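Long-range contacts in putative polyphosphate kinase 2 family protein (Arthrobacter aurescens, PDB 3RHF), which probably acts as a polyphosphate kinase, transferring phosphate between polyphosphate and a nucleotide: residues A[8-13]-A[38-43]; A[19-24]-A[239-244]; A[93-98]-A[256-261]; A[106-111]-A[137-142]; A[149-154]-A[225-230]. One frame throughout, in Å; residues are numbered along the deposited sequence.

Interaction 1 of 5, residues A[8-13]-A[38-43]; sequences AAVEFA and GYTGVK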
# COMPACT_ATOMS: atom_id res chain seq x y z
N ALA A 8 -24.57 7.98 11.15
CA ALA A 8 -23.94 9.15 10.50
C ALA A 8 -22.63 9.63 11.22
O ALA A 8 -22.37 9.27 12.42
CB ALA A 8 -24.96 10.34 10.40
N ALA A 9 -21.83 10.43 10.48
CA ALA A 9 -20.50 10.82 10.92
C ALA A 9 -20.58 11.88 12.01
O ALA A 9 -21.02 12.98 11.75
CB ALA A 9 -19.67 11.34 9.76
N VAL A 10 -20.13 11.49 13.20
CA VAL A 10 -19.87 12.36 14.31
C VAL A 10 -18.37 12.66 14.26
O VAL A 10 -17.54 11.76 14.34
CB VAL A 10 -20.27 11.69 15.65
CG1 VAL A 10 -19.99 12.62 16.81
CG2 VAL A 10 -21.76 11.25 15.66
N GLU A 11 -18.05 13.94 14.11
CA GLU A 11 -16.70 14.42 14.01
C GLU A 11 -16.12 14.65 15.37
O GLU A 11 -16.83 14.71 16.36
CB GLU A 11 -16.69 15.79 13.33
CG GLU A 11 -17.36 15.89 11.99
CD GLU A 11 -16.59 15.20 10.87
OE1 GLU A 11 -15.33 15.03 10.97
OE2 GLU A 11 -17.27 14.83 9.87
N PHE A 12 -14.82 14.85 15.44
CA PHE A 12 -14.18 15.18 16.69
C PHE A 12 -14.73 16.50 17.23
O PHE A 12 -14.86 17.47 16.48
CB PHE A 12 -12.64 15.26 16.51
CG PHE A 12 -11.97 13.95 16.62
CD1 PHE A 12 -11.42 13.55 17.82
CD2 PHE A 12 -11.93 13.08 15.55
CE1 PHE A 12 -10.82 12.30 17.94
CE2 PHE A 12 -11.35 11.87 15.66
CZ PHE A 12 -10.79 11.46 16.89
N ALA A 13 -15.05 16.52 18.53
CA ALA A 13 -15.48 17.76 19.20
C ALA A 13 -14.27 18.60 19.45
O ALA A 13 -14.32 19.80 19.25
CB ALA A 13 -16.20 17.50 20.52
N GLY A 38 -11.41 13.81 23.09
CA GLY A 38 -11.88 14.70 22.05
C GLY A 38 -13.07 14.17 21.28
O GLY A 38 -13.61 14.90 20.46
N TYR A 39 -13.48 12.91 21.52
CA TYR A 39 -14.50 12.30 20.68
C TYR A 39 -15.69 11.98 21.54
O TYR A 39 -15.56 11.25 22.53
CB TYR A 39 -14.02 11.00 20.03
CG TYR A 39 -14.90 10.56 18.85
CD1 TYR A 39 -14.97 11.33 17.71
CD2 TYR A 39 -15.66 9.42 18.88
CE1 TYR A 39 -15.77 10.97 16.65
CE2 TYR A 39 -16.45 9.05 17.82
CZ TYR A 39 -16.52 9.84 16.72
OH TYR A 39 -17.25 9.47 15.62
N THR A 40 -16.85 12.48 21.14
CA THR A 40 -18.03 12.36 21.94
C THR A 40 -18.92 11.27 21.43
O THR A 40 -19.96 11.08 21.99
CB THR A 40 -18.87 13.65 21.94
OG1 THR A 40 -19.39 13.85 20.63
CG2 THR A 40 -18.04 14.88 22.40
N GLY A 41 -18.57 10.59 20.35
CA GLY A 41 -19.43 9.52 19.83
C GLY A 41 -18.95 8.18 20.33
O GLY A 41 -17.95 8.11 21.05
N VAL A 42 -19.60 7.10 19.92
CA VAL A 42 -19.16 5.75 20.30
C VAL A 42 -18.74 4.96 19.04
O VAL A 42 -18.70 5.51 17.96
CB VAL A 42 -20.26 5.05 21.14
CG1 VAL A 42 -20.58 5.91 22.35
CG2 VAL A 42 -21.57 4.86 20.36
N LYS A 43 -18.45 3.68 19.20
CA LYS A 43 -17.95 2.85 18.13
C LYS A 43 -18.73 2.95 16.81
O LYS A 43 -18.14 3.16 15.78
CB LYS A 43 -17.87 1.41 18.61
CG LYS A 43 -17.45 0.38 17.57
CD LYS A 43 -16.97 -0.94 18.24
CE LYS A 43 -17.61 -2.18 17.54
NZ LYS A 43 -17.68 -3.49 18.33
O HOH W 1 -16.97 14.39 19.22

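Interaction 2 of 5, residues A[19-24]-A[239-244]; sequences VLRVGS and IAPWHV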
# COMPACT_ATOMS: atom_id res chain seq x y z
N VAL A 19 -5.84 17.61 22.31
CA VAL A 19 -6.05 16.84 23.52
C VAL A 19 -5.02 15.73 23.66
O VAL A 19 -4.76 15.30 24.78
CB VAL A 19 -7.52 16.28 23.64
CG1 VAL A 19 -8.52 17.44 23.74
CG2 VAL A 19 -7.94 15.36 22.49
N LEU A 20 -4.40 15.26 22.56
CA LEU A 20 -3.48 14.10 22.65
C LEU A 20 -2.02 14.49 22.67
O LEU A 20 -1.16 13.63 22.82
CB LEU A 20 -3.72 13.09 21.52
CG LEU A 20 -5.06 12.37 21.53
CD1 LEU A 20 -5.09 11.36 20.36
CD2 LEU A 20 -5.35 11.70 22.90
N ARG A 21 -1.77 15.79 22.53
CA ARG A 21 -0.40 16.36 22.51
C ARG A 21 0.34 16.09 23.81
O ARG A 21 -0.26 16.10 24.87
CB ARG A 21 -0.50 17.87 22.30
CG ARG A 21 0.68 18.54 21.64
CD ARG A 21 0.45 20.08 21.38
NE ARG A 21 1.74 20.77 21.29
CZ ARG A 21 2.42 21.28 22.33
NH1 ARG A 21 3.61 21.87 22.12
NH2 ARG A 21 1.92 21.24 23.58
N VAL A 22 1.64 15.85 23.73
CA VAL A 22 2.48 15.79 24.92
C VAL A 22 3.14 17.15 25.17
O VAL A 22 4.08 17.54 24.48
CB VAL A 22 3.53 14.69 24.78
CG1 VAL A 22 4.60 14.81 25.87
CG2 VAL A 22 2.86 13.36 24.77
N GLY A 23 2.60 17.87 26.15
CA GLY A 23 3.03 19.23 26.44
C GLY A 23 3.83 19.28 27.71
O GLY A 23 4.12 18.26 28.32
N SER A 24 4.20 20.49 28.13
CA SER A 24 5.04 20.63 29.33
C SER A 24 4.38 19.94 30.55
O SER A 24 5.07 19.32 31.37
CB SER A 24 5.30 22.11 29.62
OG SER A 24 4.07 22.80 29.73
N ILE A 239 8.01 21.79 16.88
CA ILE A 239 7.95 21.39 15.46
C ILE A 239 7.64 19.90 15.25
O ILE A 239 7.20 19.50 14.16
CB ILE A 239 9.24 21.76 14.64
CG1 ILE A 239 10.46 20.93 15.08
CG2 ILE A 239 9.53 23.26 14.71
CD1 ILE A 239 11.75 21.55 14.74
N ALA A 240 7.88 19.06 16.26
CA ALA A 240 7.50 17.68 16.13
C ALA A 240 7.00 17.16 17.49
O ALA A 240 7.72 16.46 18.21
CB ALA A 240 8.62 16.86 15.58
N PRO A 241 5.75 17.49 17.81
CA PRO A 241 5.16 17.06 19.05
C PRO A 241 4.95 15.59 19.03
O PRO A 241 4.69 15.04 17.95
CB PRO A 241 3.80 17.76 19.04
CG PRO A 241 3.87 18.81 18.01
CD PRO A 241 4.81 18.28 17.01
N TRP A 242 5.02 14.96 20.21
CA TRP A 242 4.51 13.59 20.38
C TRP A 242 3.00 13.60 20.63
O TRP A 242 2.48 14.54 21.16
CB TRP A 242 5.18 12.90 21.54
CG TRP A 242 6.37 12.19 21.16
CD1 TRP A 242 7.68 12.55 21.40
CD2 TRP A 242 6.40 10.96 20.51
NE1 TRP A 242 8.51 11.61 20.90
CE2 TRP A 242 7.76 10.62 20.33
CE3 TRP A 242 5.42 10.11 20.04
CZ2 TRP A 242 8.16 9.45 19.70
CZ3 TRP A 242 5.81 8.93 19.38
CH2 TRP A 242 7.17 8.62 19.22
N HIS A 243 2.31 12.56 20.22
CA HIS A 243 0.95 12.39 20.59
C HIS A 243 0.80 11.00 21.13
O HIS A 243 1.32 10.06 20.55
CB HIS A 243 0.02 12.57 19.40
CG HIS A 243 0.18 13.86 18.69
ND1 HIS A 243 1.12 14.04 17.70
CD2 HIS A 243 -0.47 15.04 18.82
CE1 HIS A 243 1.04 15.29 17.26
NE2 HIS A 243 0.08 15.91 17.91
N VAL A 244 0.10 10.87 22.23
CA VAL A 244 -0.16 9.58 22.85
C VAL A 244 -1.67 9.38 22.77
O VAL A 244 -2.44 10.17 23.32
CB VAL A 244 0.30 9.56 24.31
CG1 VAL A 244 -0.30 8.33 25.02
CG2 VAL A 244 1.85 9.62 24.43

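Interaction 3 of 5, residues A[93-98]-A[256-261]; sequences SHVVGA and AVQQLL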
# COMPACT_ATOMS: atom_id res chain seq x y z
N SER A 93 -1.88 -0.30 7.94
CA SER A 93 -2.64 -0.86 6.85
C SER A 93 -3.85 -0.06 6.53
O SER A 93 -4.26 0.04 5.36
CB SER A 93 -3.13 -2.25 7.21
OG SER A 93 -3.83 -2.89 6.16
N HIS A 94 -4.51 0.48 7.54
CA HIS A 94 -5.72 1.20 7.20
C HIS A 94 -5.38 2.55 6.49
O HIS A 94 -5.97 2.89 5.44
CB HIS A 94 -6.63 1.41 8.40
CG HIS A 94 -7.96 1.92 7.99
ND1 HIS A 94 -8.19 3.27 7.75
CD2 HIS A 94 -9.09 1.27 7.60
CE1 HIS A 94 -9.42 3.42 7.28
NE2 HIS A 94 -9.99 2.23 7.18
N VAL A 95 -4.44 3.29 7.06
CA VAL A 95 -4.04 4.59 6.58
C VAL A 95 -3.47 4.47 5.17
O VAL A 95 -3.84 5.17 4.27
CB VAL A 95 -2.97 5.21 7.49
CG1 VAL A 95 -2.45 6.48 6.87
CG2 VAL A 95 -3.52 5.46 8.93
N VAL A 96 -2.56 3.55 4.98
CA VAL A 96 -2.01 3.32 3.67
C VAL A 96 -3.06 2.94 2.65
O VAL A 96 -3.06 3.44 1.51
CB VAL A 96 -0.88 2.29 3.75
CG1 VAL A 96 -0.59 1.73 2.41
CG2 VAL A 96 0.36 2.95 4.38
N GLY A 97 -4.00 2.12 3.05
CA GLY A 97 -5.05 1.69 2.15
C GLY A 97 -6.06 2.73 1.79
O GLY A 97 -6.83 2.55 0.88
N ALA A 98 -6.11 3.81 2.53
CA ALA A 98 -7.02 4.91 2.17
C ALA A 98 -6.32 5.74 1.12
O ALA A 98 -6.98 6.55 0.48
CB ALA A 98 -7.35 5.78 3.36
N ALA A 256 -8.30 8.51 15.53
CA ALA A 256 -7.47 9.55 16.15
C ALA A 256 -6.22 9.72 15.28
O ALA A 256 -5.80 10.84 14.97
CB ALA A 256 -7.13 9.22 17.62
N VAL A 257 -5.66 8.59 14.85
CA VAL A 257 -4.54 8.63 13.95
C VAL A 257 -4.97 9.30 12.68
O VAL A 257 -4.34 10.27 12.23
CB VAL A 257 -3.87 7.27 13.72
CG1 VAL A 257 -2.81 7.42 12.65
CG2 VAL A 257 -3.17 6.78 14.99
N GLN A 258 -6.08 8.85 12.11
CA GLN A 258 -6.50 9.49 10.86
C GLN A 258 -6.76 10.98 10.96
O GLN A 258 -6.37 11.73 10.06
CB GLN A 258 -7.63 8.74 10.11
CG GLN A 258 -6.97 7.84 9.08
CD GLN A 258 -7.88 6.99 8.25
OE1 GLN A 258 -7.67 5.78 8.14
NE2 GLN A 258 -8.86 7.62 7.57
N GLN A 259 -7.36 11.43 12.05
CA GLN A 259 -7.70 12.87 12.16
C GLN A 259 -6.44 13.66 12.33
O GLN A 259 -6.35 14.78 11.86
CB GLN A 259 -8.70 13.17 13.28
CG GLN A 259 -9.43 14.50 13.14
CD GLN A 259 -10.32 14.57 11.92
OE1 GLN A 259 -11.17 13.71 11.68
NE2 GLN A 259 -10.13 15.60 11.13
N LEU A 260 -5.45 13.06 12.95
CA LEU A 260 -4.13 13.72 13.11
C LEU A 260 -3.47 14.00 11.77
O LEU A 260 -2.95 15.10 11.53
CB LEU A 260 -3.20 12.86 13.97
CG LEU A 260 -3.32 13.03 15.48
CD1 LEU A 260 -2.41 12.02 16.13
CD2 LEU A 260 -2.97 14.45 16.00
N LEU A 261 -3.49 12.96 10.93
CA LEU A 261 -3.08 13.05 9.54
C LEU A 261 -3.81 14.11 8.76
O LEU A 261 -3.18 14.90 8.09
CB LEU A 261 -3.34 11.74 8.84
CG LEU A 261 -2.17 10.91 8.42
CD1 LEU A 261 -1.00 10.96 9.42
CD2 LEU A 261 -2.68 9.49 8.27

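Interaction 4 of 5, residues A[106-111]-A[137-142]; sequences LTAFKA and VFDRSQ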
# COMPACT_ATOMS: atom_id res chain seq x y z
N LEU A 106 6.11 3.45 2.76
CA LEU A 106 6.03 2.77 4.02
C LEU A 106 7.36 2.04 4.31
O LEU A 106 7.89 1.34 3.46
CB LEU A 106 4.91 1.76 3.97
CG LEU A 106 4.93 0.71 5.06
CD1 LEU A 106 4.74 1.46 6.41
CD2 LEU A 106 3.81 -0.30 4.77
N THR A 107 7.89 2.20 5.52
CA THR A 107 8.94 1.36 6.03
C THR A 107 8.56 0.80 7.42
O THR A 107 8.21 1.55 8.32
CB THR A 107 10.29 2.15 6.14
OG1 THR A 107 10.64 2.71 4.87
CG2 THR A 107 11.41 1.22 6.62
N ALA A 108 8.60 -0.51 7.56
CA ALA A 108 8.53 -1.20 8.85
C ALA A 108 9.96 -1.62 9.24
O ALA A 108 10.49 -2.64 8.74
CB ALA A 108 7.62 -2.43 8.74
N PHE A 109 10.58 -0.80 10.08
CA PHE A 109 11.93 -1.06 10.58
C PHE A 109 11.97 -2.34 11.42
O PHE A 109 11.20 -2.51 12.36
CB PHE A 109 12.46 0.15 11.36
CG PHE A 109 12.77 1.36 10.48
CD1 PHE A 109 13.90 1.38 9.68
CD2 PHE A 109 11.90 2.44 10.43
CE1 PHE A 109 14.18 2.47 8.86
CE2 PHE A 109 12.16 3.51 9.61
CZ PHE A 109 13.31 3.54 8.82
N LYS A 110 12.84 -3.25 11.01
CA LYS A 110 13.02 -4.57 11.64
C LYS A 110 14.31 -4.46 12.47
O LYS A 110 14.85 -3.36 12.58
CB LYS A 110 13.14 -5.64 10.54
N ALA A 111 14.84 -5.55 13.02
CA ALA A 111 16.12 -5.43 13.79
C ALA A 111 17.22 -5.02 12.80
O ALA A 111 17.17 -5.37 11.64
CB ALA A 111 16.52 -6.72 14.55
N VAL A 137 5.34 6.59 5.88
CA VAL A 137 4.90 5.94 7.11
C VAL A 137 5.99 5.07 7.67
O VAL A 137 6.48 4.15 6.99
CB VAL A 137 3.59 5.16 6.92
CG1 VAL A 137 3.29 4.35 8.20
CG2 VAL A 137 2.43 6.10 6.54
N PHE A 138 6.37 5.38 8.91
CA PHE A 138 7.32 4.59 9.71
C PHE A 138 6.57 3.75 10.78
O PHE A 138 6.11 4.27 11.82
CB PHE A 138 8.33 5.50 10.44
CG PHE A 138 9.44 6.09 9.57
CD1 PHE A 138 9.57 5.82 8.21
CD2 PHE A 138 10.38 6.93 10.16
CE1 PHE A 138 10.63 6.39 7.43
CE2 PHE A 138 11.41 7.52 9.41
CZ PHE A 138 11.53 7.25 8.04
N ASP A 139 6.43 2.45 10.47
CA ASP A 139 6.07 1.45 11.47
C ASP A 139 7.34 1.04 12.26
O ASP A 139 8.19 0.30 11.77
CB ASP A 139 5.38 0.24 10.81
CG ASP A 139 4.94 -0.83 11.80
OD1 ASP A 139 5.34 -0.72 12.96
OD2 ASP A 139 4.20 -1.77 11.44
N ARG A 140 7.39 1.54 13.50
CA ARG A 140 8.61 1.70 14.29
C ARG A 140 9.53 2.70 13.60
O ARG A 140 9.32 3.02 12.44
CB ARG A 140 9.32 0.38 14.55
CG ARG A 140 8.48 -0.63 15.26
CD ARG A 140 9.26 -1.92 15.34
NE ARG A 140 8.55 -2.96 16.07
CZ ARG A 140 7.68 -3.82 15.54
NH1 ARG A 140 7.11 -4.71 16.34
NH2 ARG A 140 7.35 -3.79 14.24
N SER A 141 10.50 3.21 14.34
CA SER A 141 11.26 4.36 13.90
C SER A 141 12.64 4.50 14.57
O SER A 141 13.22 3.53 15.09
CB SER A 141 10.46 5.60 14.20
OG SER A 141 10.60 5.92 15.56
N GLN A 142 13.17 5.71 14.51
CA GLN A 142 14.44 6.05 15.15
C GLN A 142 14.37 5.94 16.69
O GLN A 142 15.40 5.73 17.35
CB GLN A 142 14.89 7.45 14.75
CG GLN A 142 13.97 8.61 15.18
CD GLN A 142 12.90 8.91 14.18
OE1 GLN A 142 12.59 8.07 13.31
NE2 GLN A 142 12.29 10.13 14.28
O HOH W 2 8.44 -2.41 12.41

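Interaction 5 of 5, residues A[149-154]-A[225-230]; sequences HRVHGW and MDAYSV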
# COMPACT_ATOMS: atom_id res chain seq x y z
N HIS A 149 16.75 -0.32 23.58
CA HIS A 149 18.14 -0.19 24.02
C HIS A 149 18.22 0.31 25.45
O HIS A 149 19.08 -0.09 26.21
CB HIS A 149 18.90 0.76 23.09
CG HIS A 149 19.21 0.19 21.74
ND1 HIS A 149 20.50 0.13 21.24
CD2 HIS A 149 18.41 -0.32 20.78
CE1 HIS A 149 20.48 -0.40 20.03
NE2 HIS A 149 19.22 -0.69 19.73
N ARG A 150 17.32 1.19 25.84
CA ARG A 150 17.33 1.67 27.21
C ARG A 150 16.98 0.54 28.18
O ARG A 150 17.80 0.17 29.01
CB ARG A 150 16.35 2.82 27.35
CG ARG A 150 16.34 3.41 28.72
CD ARG A 150 15.58 4.69 28.68
NE ARG A 150 15.79 5.51 29.85
CZ ARG A 150 15.21 5.31 31.03
NH1 ARG A 150 14.37 4.27 31.25
NH2 ARG A 150 15.46 6.17 32.01
N VAL A 151 15.78 0.00 28.02
CA VAL A 151 15.28 -1.10 28.82
C VAL A 151 16.34 -2.15 29.10
O VAL A 151 16.53 -2.55 30.24
CB VAL A 151 14.12 -1.80 28.13
CG1 VAL A 151 13.63 -3.00 28.97
CG2 VAL A 151 12.99 -0.83 27.92
N HIS A 152 17.03 -2.60 28.06
CA HIS A 152 17.98 -3.70 28.17
C HIS A 152 19.45 -3.30 28.40
O HIS A 152 20.36 -4.12 28.24
CB HIS A 152 17.82 -4.61 26.96
CG HIS A 152 16.53 -5.38 26.98
ND1 HIS A 152 15.72 -5.52 25.88
CD2 HIS A 152 15.91 -6.04 27.99
CE1 HIS A 152 14.66 -6.24 26.19
NE2 HIS A 152 14.75 -6.56 27.47
N GLY A 153 19.68 -2.06 28.82
CA GLY A 153 21.03 -1.57 29.13
C GLY A 153 22.02 -1.63 27.97
O GLY A 153 23.23 -1.71 28.20
N TRP A 154 21.53 -1.58 26.74
CA TRP A 154 22.39 -1.67 25.56
C TRP A 154 22.99 -0.32 25.17
O TRP A 154 23.69 -0.23 24.17
CB TRP A 154 21.64 -2.25 24.36
CG TRP A 154 21.14 -3.67 24.52
CD1 TRP A 154 21.55 -4.60 25.43
CD2 TRP A 154 20.19 -4.33 23.68
NE1 TRP A 154 20.89 -5.78 25.24
CE2 TRP A 154 20.05 -5.65 24.17
CE3 TRP A 154 19.43 -3.93 22.57
CZ2 TRP A 154 19.17 -6.58 23.59
CZ3 TRP A 154 18.55 -4.86 21.99
CH2 TRP A 154 18.43 -6.17 22.50
N MSE A 225 7.41 1.55 29.71
CA MSE A 225 6.65 2.79 29.96
C MSE A 225 7.54 3.96 30.39
O MSE A 225 7.25 5.12 30.05
CB MSE A 225 5.59 2.61 31.04
CG MSE A 225 4.36 1.74 30.65
SE MSE A 225 3.56 1.99 28.86
CE MSE A 225 4.69 0.77 27.80
N ASP A 226 8.59 3.66 31.16
CA ASP A 226 9.53 4.69 31.62
C ASP A 226 10.35 5.25 30.41
O ASP A 226 10.56 6.47 30.26
CB ASP A 226 10.43 4.15 32.77
CG ASP A 226 11.27 5.24 33.43
OD1 ASP A 226 10.68 6.19 33.98
OD2 ASP A 226 12.53 5.17 33.38
N ALA A 227 10.81 4.33 29.57
CA ALA A 227 11.56 4.69 28.38
C ALA A 227 10.75 5.65 27.52
O ALA A 227 11.27 6.65 27.03
CB ALA A 227 11.90 3.44 27.60
N TYR A 228 9.48 5.33 27.34
CA TYR A 228 8.62 6.14 26.52
C TYR A 228 8.50 7.51 27.14
O TYR A 228 8.63 8.52 26.46
CB TYR A 228 7.23 5.48 26.34
CG TYR A 228 7.17 4.59 25.11
CD1 TYR A 228 7.11 5.14 23.84
CD2 TYR A 228 7.23 3.20 25.21
CE1 TYR A 228 7.09 4.35 22.72
CE2 TYR A 228 7.21 2.39 24.06
CZ TYR A 228 7.15 2.99 22.82
OH TYR A 228 7.15 2.23 21.65
N SER A 229 8.23 7.54 28.44
CA SER A 229 7.89 8.78 29.08
C SER A 229 9.10 9.68 29.08
O SER A 229 8.96 10.86 28.88
CB SER A 229 7.34 8.57 30.50
OG SER A 229 8.34 8.02 31.28
N VAL A 230 10.29 9.11 29.24
CA VAL A 230 11.51 9.91 29.17
C VAL A 230 11.73 10.42 27.76
O VAL A 230 11.90 11.64 27.56
CB VAL A 230 12.74 9.15 29.68
CG1 VAL A 230 14.04 9.96 29.41
CG2 VAL A 230 12.56 8.85 31.17

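Interaction 1 of 5, residues A[8-13]-A[38-43]
Tyr-39 is the hub of this contact, its ring lying between Val-10 and Phe-12 where two irregular loop segments run in nearly opposite directions. This N-terminal extension packs on the surface of the α/β/α fold, residues 8-13 leading into helix 16-19 and residues 38-43 into helix 43-69. The phenol OH of Tyr-39 donates to the backbone O of Val-10 at 2.6 Å, approaching with a 138° angle at the carbonyl oxygen and lying somewhat off the carbonyl plane. CG of Tyr-39 stands anti to the backbone N (chi1 -163°), which starts the ring off beside its own carbonyl carbon. In an edge-to-face pair, the edge of this ring is turned toward the face of Phe-12, with Tyr-39 CD1 4.0 Å above the plane and over the centre of the Phe-12 ring; the two planes meet at 55°. The hydrocarbon contact continues where Phe-12 CE1 meets Tyr-39 CB at 4.0 Å. A second direct bond joins the backbones: Ala-13 N donates to Gly-38 O at 2.9 Å. Farther out, Ala-13 CB lies 3.7 Å from Thr-40 CG2. Helix 250-266 backs the aromatic pair through Tyr-252 and Gln-259 against Phe-12 and Ile-255 against Tyr-39, while the carboxylate of Glu-11 turns to a salt bridge with Arg-56 on helix 43-69. Between the loops a single water completes the link, donating to Glu-11 O and accepting from Thr-40 N, which lies 2.7 Å from the water oxygen.

Interaction 2 of 5, residues A[19-24]-A[239-244]
Leu-20 and Val-22 bring their backbones alongside Trp-242 and Val-244, where the loop after helix 16-19 meets strand 242-246. Arg-21 and His-243 form a single backbone bridge, framed by two hydrogen bonds: Val-244 N donates to Leu-20 O at 3.1 Å, and Val-22 N donates to Trp-242 O at 3.0 Å. Leu-20 O also receives a CA-H contact from His-243, so two groups of the strand close on one carbonyl. The Leu-20 side chain runs past the carbonyl oxygen of Val-244: CB sits 3.7 Å from Val-244 O, CG 3.9 Å from the same oxygen, and of the two branch tips CD2 comes in to 3.3 Å from Val-244 O while CD1 passes it more loosely and reaches Ala-256 on helix 250-266. With CG anti to its carbonyl carbon (chi1 -66°), Leu-20 begins this run beside its own backbone N. Val-22 packs through CG2, which meets Val-244 CG2 at 3.9 Å and Trp-242 CB at 4.0 Å; Phe-232 of helix 221-235 closes over both valines. The polar ends of the strand's rings are taken up by neighbours, Trp-242 NE1 bonding Thr-235 and His-243 ND1 bonding the backbone O of Lys-183. The N-terminal loop is thereby stitched to the edge strand, within this chain, of the five-stranded parallel sheet in a P-loop NTPase-type α/β/α sandwich.

Interaction 3 of 5, residues A[93-98]-A[256-261]
Two helices side by side on one face of the central sheet make this contact, with His-94 of helix 88-98 bonded to Gln-258 of helix 250-266. Their short segments run 10.8 Å apart at closest approach and cross at -43°, a separation wide enough for side chains rather than backbones to fill the interface. ND1 of His-94 donates to Gln-258 OE1 at 2.6 Å, a short but bent bond, 134° at the hydrogen. The oxygen lies at the imidazole edge, close to the ring plane, and ND1 lies in the carbonyl plane of the amide; ring and amide are nearly coplanar, 22° apart, although the two side chains cross at about a right angle. The other end of the amide is held as well, since Gln-258 NE2 bonds Asp-54 on helix 43-69, which probably fixes the amide's flip. Beneath this polar pair the packing is hydrocarbon. Val-95 CG1 and Leu-261 CD2 meet tip to tip at 3.3 Å, too short for its detail to be firm. Val-95 CG2 touches Val-257 CG1 at 4.3 Å and Gln-258 CG at 4.2 Å, valine and glutamine lying alongside but pointing opposite ways. Val-257 rests on Val-184 and Leu-186, and Leu-261 on Leu-76 and Leu-78, all from strands of the sheet. A histidine-glutamine hydrogen bond beside aliphatic packing thus joins two helices of one outer layer in the three-layer α/β/α sandwich.

Interaction 4 of 5, residues A[106-111]-A[137-142]
Phe-109 and Phe-138 form the dense side of this contact between two neighbouring parallel strands. CE2 of Phe-109 points into the face of the Phe-138 ring, 3.6 Å above its plane and over its centre, in a T-shaped stack with planes 84° apart. Along the other part of the same edge, Phe-109 CD2 lies 3.3 Å from Arg-140 O, while Thr-107 CG2 sits over a face of the Phe-109 ring. An alanine at Phe-138 would probably leave the Phe-109 edge without the face it rests on and open a gap beside Ile-125 of helix 123-126. Parallel backbone pairing sets the register: Thr-107 N donates to Val-137 O at 2.8 Å and Asp-139 N to Thr-107 O at 2.9 Å, whereas the last bond, Phe-109 N to Asp-139 O, is weak. As the strands end, the contact becomes more open and watery. One water donates to both Phe-109 O and Asp-139 O and accepts from Arg-140 NH2, filling in where direct pairing fades; Arg-140 NH1 turns to a salt bridge with Asp-84. On the sheet face opposite the phenylalanines, Leu-106 CD1 touches Val-137 CG1 at 3.7 Å. Strand 75-82 lies on the far side of 135-139 from 104-108, helix 123-126 covers the phenylalanine face, and helix 88-98 lies against the face of Leu-106 and Asp-139, where Pro-101 of the second subunit also packs on Leu-106.

Interaction 5 of 5, residues A[149-154]-A[225-230]
Arg-150 turns both terminal nitrogens of its guanidinium on a single oxygen of Asp-226, an uneven salt bridge in which OD2 does all the accepting. NH1 is the stronger donor, 3.0 Å from OD2 with an N-H...O angle of 137°, while the bond from NH2 to the same oxygen is weak at 3.4 Å. The approach of NH1 is on the anti side of OD2 and off the carboxylate plane, and the two charged groups are tilted 58° to each other instead of lying flat together. The chain of Arg-150 is extended from CG to NE, with CD resting 4.0 Å from Ala-227 CB and Val-230 CG2 over one face of the guanidinium. Val-151 CG2 meets Ala-227 CB loosely at 4.4 Å. Just beyond, a Schellman motif with Gly-153 at C-prime ends helix 148-151: Trp-154 N bonds His-149 O and Gly-153 N bonds Arg-150 O. Leu-160 and Tyr-164 of helix 157-176 pack against Arg-150, placing its side chain where three helices meet near the surface. An alanine at Arg-150 would probably leave Asp-226 OD2 without its cationic mate and Val-230 CG2 without the flat group it covers. The chemistry is one charge pair at the surface, bent and out of the carboxylate plane, carried on an aliphatic stem; it joins helix 148-151 to helix 221-235 by charge and packing, and solvent would probably weaken the charge term.

Three of the contacts form a connected run: interaction 1 touches interaction 3 where Phe-12 packs on helix 250-266, and interaction 2 touches both, through Val-19 on Gly-38 and Leu-20 on Ala-256. Interactions 2 and 4 bind opposite edges, within this chain, of the same five-stranded parallel sheet, their centres about 20 Å apart. Interaction 5 lies toward the other side of the molecule, its centre about 35 Å from that of interaction 1. Along the chain, interactions 4 and 5 follow one another inside the long loop closed by interaction 2, whose segments alternate with those of 1 and 3. The N-terminal extension is thereby tied to the C-terminal part of the core, while interactions 3 and 4 also reach the second subunit.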